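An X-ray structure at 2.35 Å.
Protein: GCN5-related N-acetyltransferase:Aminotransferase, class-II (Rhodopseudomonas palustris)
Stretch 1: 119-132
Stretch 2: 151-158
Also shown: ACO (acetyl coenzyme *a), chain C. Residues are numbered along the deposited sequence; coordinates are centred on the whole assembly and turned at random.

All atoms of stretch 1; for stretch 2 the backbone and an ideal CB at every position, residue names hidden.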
ATOM      1  N   LEU A 119      14.349   4.673  -1.631  1.00 50.99           N
ATOM      2  CA  LEU A 119      12.940   4.314  -1.791  1.00 49.64           C
ATOM      3  C   LEU A 119      12.043   5.517  -1.506  1.00 48.37           C
ATOM      4  O   LEU A 119      12.322   6.329  -0.613  1.00 48.40           O
ATOM      5  CB  LEU A 119      12.543   3.152  -0.868  1.00 50.02           C
ATOM      6  CG  LEU A 119      12.308   1.751  -1.464  1.00 51.60           C
ATOM      7  CD1 LEU A 119      11.262   1.006  -0.663  1.00 52.62           C
ATOM      8  CD2 LEU A 119      11.825   1.782  -2.902  1.00 52.57           C
ATOM      9  N   THR A 120      10.957   5.635  -2.257  1.00 46.40           N
ATOM     10  CA  THR A 120      10.057   6.765  -2.071  1.00 44.35           C
ATOM     11  C   THR A 120       8.591   6.323  -2.080  1.00 42.99           C
ATOM     12  O   THR A 120       8.234   5.359  -2.748  1.00 42.71           O
ATOM     13  CB  THR A 120      10.375   7.924  -3.060  1.00 43.99           C
ATOM     14  OG1 THR A 120       9.432   8.985  -2.889  1.00 44.59           O
ATOM     15  CG2 THR A 120      10.342   7.451  -4.504  1.00 44.62           C
ATOM     16  N   VAL A 121       7.770   7.019  -1.293  1.00 41.28           N
ATOM     17  CA  VAL A 121       6.339   6.757  -1.173  1.00 39.60           C
ATOM     18  C   VAL A 121       5.621   8.095  -1.024  1.00 38.94           C
ATOM     19  O   VAL A 121       6.137   8.995  -0.388  1.00 38.25           O
ATOM     20  CB  VAL A 121       6.002   5.779   0.017  1.00 39.42           C
ATOM     21  CG1 VAL A 121       6.389   6.359   1.392  1.00 38.97           C
ATOM     22  CG2 VAL A 121       4.539   5.377   0.010  1.00 38.59           C
ATOM     23  N   ASP A 122       4.457   8.228  -1.661  1.00 38.44           N
ATOM     24  CA  ASP A 122       3.536   9.328  -1.395  1.00 37.58           C
ATOM     25  C   ASP A 122       2.501   8.814  -0.394  1.00 37.26           C
ATOM     26  O   ASP A 122       1.462   8.264  -0.783  1.00 36.61           O
ATOM     27  CB  ASP A 122       2.848   9.785  -2.688  1.00 37.82           C
ATOM     28  CG  ASP A 122       3.784  10.545  -3.622  1.00 38.26           C
ATOM     29  OD1 ASP A 122       4.751  11.172  -3.142  1.00 37.45           O
ATOM     30  OD2 ASP A 122       3.543  10.521  -4.850  1.00 39.57           O
ATOM     31  N   ALA A 123       2.799   8.993   0.894  1.00 37.02           N
ATOM     32  CA  ALA A 123       2.046   8.342   1.960  1.00 36.99           C
ATOM     33  C   ALA A 123       0.771   9.091   2.266  1.00 36.91           C
ATOM     34  O   ALA A 123       0.798  10.307   2.404  1.00 36.94           O
ATOM     35  CB  ALA A 123       2.904   8.231   3.225  1.00 36.94           C
ATOM     36  N   SER A 124      -0.338   8.364   2.370  1.00 36.98           N
ATOM     37  CA  SER A 124      -1.592   8.913   2.880  1.00 37.31           C
ATOM     38  C   SER A 124      -1.426   9.330   4.345  1.00 37.59           C
ATOM     39  O   SER A 124      -0.559   8.814   5.042  1.00 37.62           O
ATOM     40  CB  SER A 124      -2.711   7.890   2.741  1.00 37.57           C
ATOM     41  OG  SER A 124      -2.468   6.751   3.555  1.00 37.62           O
ATOM     42  N   ASP A 125      -2.245  10.279   4.801  1.00 37.84           N
ATOM     43  CA  ASP A 125      -2.072  10.896   6.118  1.00 37.47           C
ATOM     44  C   ASP A 125      -2.179   9.890   7.252  1.00 37.66           C
ATOM     45  O   ASP A 125      -1.539  10.046   8.284  1.00 37.90           O
ATOM     46  CB  ASP A 125      -3.085  12.031   6.325  1.00 37.47           C
ATOM     47  CG  ASP A 125      -2.808  13.261   5.437  1.00 38.34           C
ATOM     48  OD1 ASP A 125      -1.845  13.250   4.625  1.00 37.86           O
ATOM     49  OD2 ASP A 125      -3.566  14.251   5.560  1.00 38.71           O
ATOM     50  N   ASN A 126      -2.985   8.855   7.045  1.00 37.71           N
ATOM     51  CA  ASN A 126      -3.191   7.795   8.033  1.00 37.93           C
ATOM     52  C   ASN A 126      -2.034   6.783   8.103  1.00 38.44           C
ATOM     53  O   ASN A 126      -1.831   6.146   9.147  1.00 38.28           O
ATOM     54  CB  ASN A 126      -4.503   7.072   7.749  1.00 37.42           C
ATOM     55  CG  ASN A 126      -4.620   6.639   6.304  1.00 37.94           C
ATOM     56  OD1 ASN A 126      -4.539   7.464   5.386  1.00 36.97           O
ATOM     57  ND2 ASN A 126      -4.805   5.342   6.089  1.00 37.32           N
ATOM     58  N   ALA A 127      -1.287   6.648   7.001  1.00 37.96           N
ATOM     59  CA  ALA A 127      -0.139   5.759   6.926  1.00 38.17           C
ATOM     60  C   ALA A 127       1.160   6.529   7.143  1.00 38.87           C
ATOM     61  O   ALA A 127       2.236   5.949   7.202  1.00 39.58           O
ATOM     62  CB  ALA A 127      -0.111   5.052   5.596  1.00 37.66           C
ATOM     63  N   ALA A 128       1.065   7.843   7.269  1.00 39.65           N
ATOM     64  CA  ALA A 128       2.250   8.670   7.490  1.00 40.45           C
ATOM     65  C   ALA A 128       3.138   8.195   8.669  1.00 40.75           C
ATOM     66  O   ALA A 128       4.358   8.094   8.534  1.00 40.79           O
ATOM     67  CB  ALA A 128       1.833  10.128   7.674  1.00 40.28           C
ATOM     68  N   GLU A 129       2.517   7.922   9.813  1.00 41.26           N
ATOM     69  CA  GLU A 129       3.235   7.513  11.031  1.00 42.01           C
ATOM     70  C   GLU A 129       3.874   6.133  10.865  1.00 40.86           C
ATOM     71  O   GLU A 129       5.052   5.959  11.183  1.00 41.30           O
ATOM     72  CB  GLU A 129       2.302   7.560  12.240  1.00 42.69           C
ATOM     73  CG  GLU A 129       2.905   7.108  13.558  1.00 48.30           C
ATOM     74  CD  GLU A 129       3.860   8.131  14.202  1.00 54.61           C
ATOM     75  OE1 GLU A 129       4.843   8.577  13.542  1.00 56.24           O
ATOM     76  OE2 GLU A 129       3.637   8.460  15.402  1.00 57.18           O
ATOM     77  N   PHE A 130       3.100   5.185  10.334  1.00 39.77           N
ATOM     78  CA  PHE A 130       3.587   3.881   9.910  1.00 38.54           C
ATOM     79  C   PHE A 130       4.897   3.968   9.167  1.00 38.28           C
ATOM     80  O   PHE A 130       5.847   3.283   9.542  1.00 38.23           O
ATOM     81  CB  PHE A 130       2.574   3.150   9.017  1.00 38.78           C
ATOM     82  CG  PHE A 130       3.136   1.885   8.374  1.00 38.27           C
ATOM     83  CD1 PHE A 130       3.047   0.647   9.031  1.00 39.20           C
ATOM     84  CD2 PHE A 130       3.768   1.935   7.146  1.00 37.92           C
ATOM     85  CE1 PHE A 130       3.574  -0.507   8.469  1.00 37.11           C
ATOM     86  CE2 PHE A 130       4.306   0.783   6.571  1.00 38.99           C
ATOM     87  CZ  PHE A 130       4.203  -0.443   7.240  1.00 38.99           C
ATOM     88  N   PHE A 131       4.951   4.786   8.107  1.00 37.67           N
ATOM     89  CA  PHE A 131       6.171   4.901   7.294  1.00 36.98           C
ATOM     90  C   PHE A 131       7.317   5.553   8.039  1.00 37.80           C
ATOM     91  O   PHE A 131       8.471   5.144   7.867  1.00 38.02           O
ATOM     92  CB  PHE A 131       5.926   5.613   5.951  1.00 35.89           C
ATOM     93  CG  PHE A 131       5.270   4.737   4.902  1.00 33.76           C
ATOM     94  CD1 PHE A 131       6.009   3.781   4.210  1.00 30.92           C
ATOM     95  CD2 PHE A 131       3.908   4.866   4.615  1.00 30.82           C
ATOM     96  CE1 PHE A 131       5.394   2.964   3.237  1.00 30.78           C
ATOM     97  CE2 PHE A 131       3.287   4.061   3.650  1.00 29.81           C
ATOM     98  CZ  PHE A 131       4.029   3.108   2.959  1.00 30.01           C
ATOM     99  N   ALA A 132       7.007   6.561   8.858  1.00 38.66           N
ATOM    100  CA  ALA A 132       8.026   7.277   9.627  1.00 39.72           C
ATOM    101  C   ALA A 132       8.766   6.354  10.605  1.00 40.58           C
ATOM    102  O   ALA A 132       9.971   6.480  10.765  1.00 39.85           O
ATOM    103  CB  ALA A 132       7.414   8.466  10.359  1.00 39.81           C
ATOM    104  N   UNK A 151      -6.915  15.249  -2.404  1.00 35.43           N
ATOM    105  CA  UNK A 151      -6.536  14.474  -1.231  1.00 35.15           C
ATOM    106  C   UNK A 151      -5.099  14.810  -0.920  1.00 35.22           C
ATOM    107  O   UNK A 151      -4.261  14.830  -1.826  1.00 35.56           O
ATOM    108  CB  UNK A 151      -6.723  12.972  -1.451  1.00 35.15           C
ATOM    109  N   UNK A 152      -4.807  15.092   0.348  1.00 35.25           N
ATOM    110  CA  UNK A 152      -3.436  15.373   0.770  1.00 35.42           C
ATOM    111  C   UNK A 152      -2.650  14.070   0.919  1.00 36.12           C
ATOM    112  O   UNK A 152      -3.234  13.011   1.181  1.00 35.99           O
ATOM    113  CB  UNK A 152      -3.427  16.155   2.085  1.00 35.42           C
ATOM    114  N   UNK A 153      -1.336  14.159   0.709  1.00 36.62           N
ATOM    115  CA  UNK A 153      -0.397  13.125   1.115  1.00 37.45           C
ATOM    116  C   UNK A 153       0.978  13.729   1.275  1.00 38.18           C
ATOM    117  O   UNK A 153       1.148  14.924   1.083  1.00 38.72           O
ATOM    118  CB  UNK A 153      -0.368  11.977   0.104  1.00 37.45           C
ATOM    119  N   UNK A 154       1.946  12.912   1.663  1.00 38.99           N
ATOM    120  CA  UNK A 154       3.297  13.379   1.897  1.00 39.54           C
ATOM    121  C   UNK A 154       4.273  12.433   1.211  1.00 40.18           C
ATOM    122  O   UNK A 154       4.211  11.202   1.393  1.00 40.22           O
ATOM    123  CB  UNK A 154       3.591  13.481   3.395  1.00 39.54           C
ATOM    124  N   UNK A 155       5.166  13.021   0.424  1.00 40.74           N
ATOM    125  CA  UNK A 155       6.303  12.307  -0.138  1.00 41.12           C
ATOM    126  C   UNK A 155       7.300  12.092   0.991  1.00 41.72           C
ATOM    127  O   UNK A 155       7.649  13.020   1.701  1.00 41.54           O
ATOM    128  CB  UNK A 155       6.932  13.070  -1.306  1.00 41.12           C
ATOM    129  N   UNK A 156       7.702  10.841   1.173  1.00 42.69           N
ATOM    130  CA  UNK A 156       8.601  10.436   2.244  1.00 43.88           C
ATOM    131  C   UNK A 156       9.607   9.490   1.622  1.00 44.53           C
ATOM    132  O   UNK A 156       9.235   8.627   0.826  1.00 44.19           O
ATOM    133  CB  UNK A 156       7.854   9.784   3.410  1.00 43.88           C
ATOM    134  N   UNK A 157      10.878   9.661   1.965  1.00 45.47           N
ATOM    135  CA  UNK A 157      11.947   8.864   1.352  1.00 46.79           C
ATOM    136  C   UNK A 157      12.755   8.098   2.393  1.00 47.12           C
ATOM    137  O   UNK A 157      12.893   8.546   3.529  1.00 47.02           O
ATOM    138  CB  UNK A 157      12.878   9.766   0.540  1.00 46.79           C
ATOM    139  N   UNK A 158      13.257   6.933   1.998  1.00 48.20           N
ATOM    140  CA  UNK A 158      14.143   6.138   2.839  1.00 49.37           C
ATOM    141  C   UNK A 158      15.409   5.738   2.085  1.00 50.77           C
ATOM    142  O   UNK A 158      15.335   5.206   0.967  1.00 50.38           O
ATOM    143  CB  UNK A 158      13.415   4.891   3.345  1.00 49.37           C
TER
HETATM  144  N1A ACO C 200       0.584  -5.154  19.187  1.00 75.65           N
HETATM  145  C2A ACO C 200       0.623  -3.811  19.081  1.00 75.21           C
HETATM  146  N3A ACO C 200       0.972  -3.208  17.929  1.00 75.42           N
HETATM  147  C4A ACO C 200       1.300  -3.922  16.806  1.00 75.58           C
HETATM  148  C5A ACO C 200       1.281  -5.307  16.835  1.00 75.66           C
HETATM  149  C6A ACO C 200       0.893  -5.951  18.126  1.00 75.66           C
HETATM  150  N6A ACO C 200       0.850  -7.301  18.248  1.00 75.39           N
HETATM  151  N7A ACO C 200       1.644  -5.747  15.609  1.00 74.97           N
HETATM  152  C8A ACO C 200       1.878  -4.657  14.838  1.00 75.13           C
HETATM  153  N9A ACO C 200       1.675  -3.555  15.574  1.00 74.85           N
HETATM  154  C1B ACO C 200       1.794  -2.128  15.169  1.00 73.98           C
HETATM  155  C2B ACO C 200       3.153  -1.718  14.634  1.00 72.43           C
HETATM  156  O2B ACO C 200       4.054  -1.413  15.700  1.00 72.08           O
HETATM  157  C3B ACO C 200       2.799  -0.483  13.821  1.00 71.99           C
HETATM  158  O3B ACO C 200       2.964   0.712  14.587  1.00 74.48           O
HETATM  159  P3B ACO C 200       3.245   2.151  13.895  1.00 78.25           P
HETATM  160  O7A ACO C 200       1.926   2.636  13.303  1.00 77.57           O
HETATM  161  O8A ACO C 200       4.282   1.865  12.833  1.00 78.43           O
HETATM  162  O9A ACO C 200       3.746   2.977  15.059  1.00 77.56           O
HETATM  163  C4B ACO C 200       1.325  -0.656  13.430  1.00 68.95           C
HETATM  164  O4B ACO C 200       0.829  -1.773  14.169  1.00 71.09           O
HETATM  165  C5B ACO C 200       1.135  -0.930  11.938  1.00 63.02           C
HETATM  166  O5B ACO C 200       2.066  -1.952  11.552  1.00 54.79           O
HETATM  167  P1A ACO C 200       1.652  -3.233  10.672  1.00 48.53           P
HETATM  168  O1A ACO C 200       0.756  -4.143  11.487  1.00 49.51           O
HETATM  169  O2A ACO C 200       2.956  -3.741  10.100  1.00 48.16           O
HETATM  170  O3A ACO C 200       0.815  -2.520   9.487  1.00 45.60           O
HETATM  171  P2A ACO C 200      -0.670  -2.920   9.075  1.00 41.65           P
HETATM  172  O4A ACO C 200      -1.594  -2.461  10.170  1.00 44.71           O
HETATM  173  O5A ACO C 200      -0.653  -4.366   8.667  1.00 42.12           O
HETATM  174  O6A ACO C 200      -0.934  -2.030   7.748  1.00 43.66           O
HETATM  175  CBP ACO C 200      -1.350   0.120   6.563  1.00 45.02           C
HETATM  176  CCP ACO C 200      -0.502  -0.673   7.572  1.00 43.57           C
HETATM  177  CDP ACO C 200      -0.882   1.569   6.605  1.00 43.26           C
HETATM  178  CEP ACO C 200      -1.167  -0.456   5.168  1.00 45.09           C
HETATM  179  CAP ACO C 200      -2.858   0.024   6.901  1.00 44.88           C
HETATM  180  OAP ACO C 200      -3.178   0.726   8.115  1.00 45.36           O
HETATM  181  C9P ACO C 200      -3.854   0.394   5.806  1.00 44.20           C
HETATM  182  O9P ACO C 200      -4.273  -0.527   4.944  1.00 43.50           O
HETATM  183  N8P ACO C 200      -4.308   1.577   5.738  1.00 43.74           N
HETATM  184  C7P ACO C 200      -5.300   2.156   4.822  1.00 45.27           C
HETATM  185  C6P ACO C 200      -4.814   2.302   3.379  1.00 44.80           C
HETATM  186  C5P ACO C 200      -3.622   3.209   3.358  1.00 46.14           C
HETATM  187  O5P ACO C 200      -3.603   4.243   4.013  1.00 47.39           O
HETATM  188  N4P ACO C 200      -2.606   2.812   2.607  1.00 46.34           N
HETATM  189  C3P ACO C 200      -1.345   3.512   2.459  1.00 48.95           C
HETATM  190  C2P ACO C 200      -1.527   4.547   1.360  1.00 51.29           C
HETATM  191  S1P ACO C 200       0.112   4.962   0.897  1.00 52.22           S
HETATM  192  C   ACO C 200       0.354   4.175  -0.551  1.00 52.42           C
HETATM  193  O   ACO C 200      -0.319   3.193  -0.845  1.00 51.94           O
HETATM  194  CH3 ACO C 200       1.279   4.643  -1.375  1.00 52.75           C

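Stretch 2 runs antiparallel to the strand of residues 119-123; backbone hydrogen bonds link alternate pairs, and because the chain is extended its side chains alternate between two faces of the sheet. One face carries Leu 119, Val 121 and Ala 123, with the helix of residues 128-132 packed over it; the other carries Thr 120 and Asp 122.

Position 151 lies beyond the paired region. No atom of stretch 1 comes within 5.5 Å of its ideal CB, so the visible atoms hardly restrict the choice. It is Leu 151, which makes no contact here.

Position 152 has extended backbone angles and a CB pointing sideways, 4.0 Å from Asp 125 OD2. A small or polar residue would fit, and a basic one could answer the carboxylate. The deposited Ala 152 is the small choice: its methyl CB lies 4.0 Å from Asp 125 OD2 and offers that acid no hydrogen bond.

At position 153 the ideal CB is only 3.1 Å from Ala 123 O, a tight approach, and the Asp 122 carboxylate lies farther along the same side. A slender polar side chain able to donate a proton would suit, such as serine, threonine or asparagine. Asn 153 adopts chi1 p, and its ND2 donates to water 1 at 3.2 Å; that water in turn donates to Asp 122 OD2 at 3.1 Å, so the amide reaches the acid through solvent.

Position 154 pairs with Ala 123: Ala 123 N donates to the backbone O of 154 (2.7 Å), and N of 154 to Ala 123 O (2.9 Å). The small alanine leaves room, and Asp 125 offers an acceptor nearby, so many residues, polar ones included, could be accommodated. Thr 154 combines a beta-branched shape, favourable in a strand, with a hydroxyl that donates to water 2 (OG1 to water O, 2.6 Å). This water donates to Ala 123 O and Asp 125 OD1.

Position 155 turns to the other face, its ideal CB 3.4 Å from Asp 122 OD1. A short donor is strongly suggested: serine or threonine. In Thr 155, OG1 donates to Asp 122 OD1 at 2.7 Å, while CG2 lies 3.7 Å from Thr 120 OG1.

Position 156 faces Val 121 CG1, Ala 123 CB and Phe 131 CB, an apolar surface between strand and helix. Leucine, isoleucine or methionine would be plausible, a long flexible chain reaching farthest. The residue is Met 156, present as selenomethionine. Extended beyond chi1, it places CE 3.3 Å from Ala 128 CB and 3.5 Å from Ala 123 CB, with SE 4.0 Å from Phe 131 CB. It has the largest contact area of the stretch.

Position 157 lies beside Thr 120, where beta-branched residues, polar or apolar, would suit the extended strand. Thr 157 sets CG2 3.8 Å from Thr 120 OG1.

Position 158 pairs with Leu 119 through two backbone hydrogen bonds. Its CB shares Leu 119's face, with Leu 119 O the nearest atom of stretch 1 at 4.4 Å from the ideal CB; little else there limits size or polarity, so many residues, long ones included, would do. Lys 158 is fully extended and its end leads away from stretch 1.

Stretch 2 151-158: LANTTMTK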
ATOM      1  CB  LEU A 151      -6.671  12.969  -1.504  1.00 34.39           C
ATOM      2  CG  LEU A 151      -7.997  12.242  -1.317  1.00 33.75           C
ATOM      3  CD1 LEU A 151      -8.950  12.431  -2.490  1.00 34.27           C
ATOM      4  CD2 LEU A 151      -7.739  10.772  -1.149  1.00 31.25           C
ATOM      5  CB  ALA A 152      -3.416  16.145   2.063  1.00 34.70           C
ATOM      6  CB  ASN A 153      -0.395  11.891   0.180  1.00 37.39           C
ATOM      7  CG  ASN A 153       0.062  12.205  -1.230  1.00 36.15           C
ATOM      8  OD1 ASN A 153       1.069  12.880  -1.445  1.00 34.88           O
ATOM      9  ND2 ASN A 153      -0.676  11.691  -2.200  1.00 34.38           N
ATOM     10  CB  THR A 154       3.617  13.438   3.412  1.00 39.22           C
ATOM     11  OG1 THR A 154       2.512  14.010   4.108  1.00 40.10           O
ATOM     12  CG2 THR A 154       4.843  14.289   3.694  1.00 38.94           C
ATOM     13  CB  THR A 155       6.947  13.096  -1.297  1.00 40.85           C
ATOM     14  OG1 THR A 155       5.941  13.410  -2.263  1.00 39.89           O
ATOM     15  CG2 THR A 155       8.053  12.287  -1.965  1.00 40.57           C
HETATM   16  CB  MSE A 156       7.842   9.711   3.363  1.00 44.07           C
HETATM   17  CG  MSE A 156       6.574  10.410   3.826  1.00 43.56           C
HETATM   18 SE   MSE A 156       5.816   9.614   5.388  0.70 44.80          SE
HETATM   19  CE  MSE A 156       4.227  10.561   5.439  1.00 46.79           C
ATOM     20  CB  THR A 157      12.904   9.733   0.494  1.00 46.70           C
ATOM     21  OG1 THR A 157      13.498  10.738   1.323  1.00 48.12           O
ATOM     22  CG2 THR A 157      12.159  10.412  -0.660  1.00 46.07           C
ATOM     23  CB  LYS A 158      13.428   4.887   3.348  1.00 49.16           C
ATOM     24  CG  LYS A 158      14.222   4.093   4.392  1.00 48.17           C
ATOM     25  CD  LYS A 158      13.580   2.756   4.666  1.00 45.46           C
ATOM     26  CE  LYS A 158      14.333   1.986   5.723  1.00 45.64           C
ATOM     27  NZ  LYS A 158      13.568   0.775   6.149  1.00 45.03           N
TER
HETATM   28  O   HOH W   1       0.433  10.677  -5.040  1.00 51.69           O
HETATM   29  O   HOH W   2       0.657  12.176   4.528  1.00 33.24           O
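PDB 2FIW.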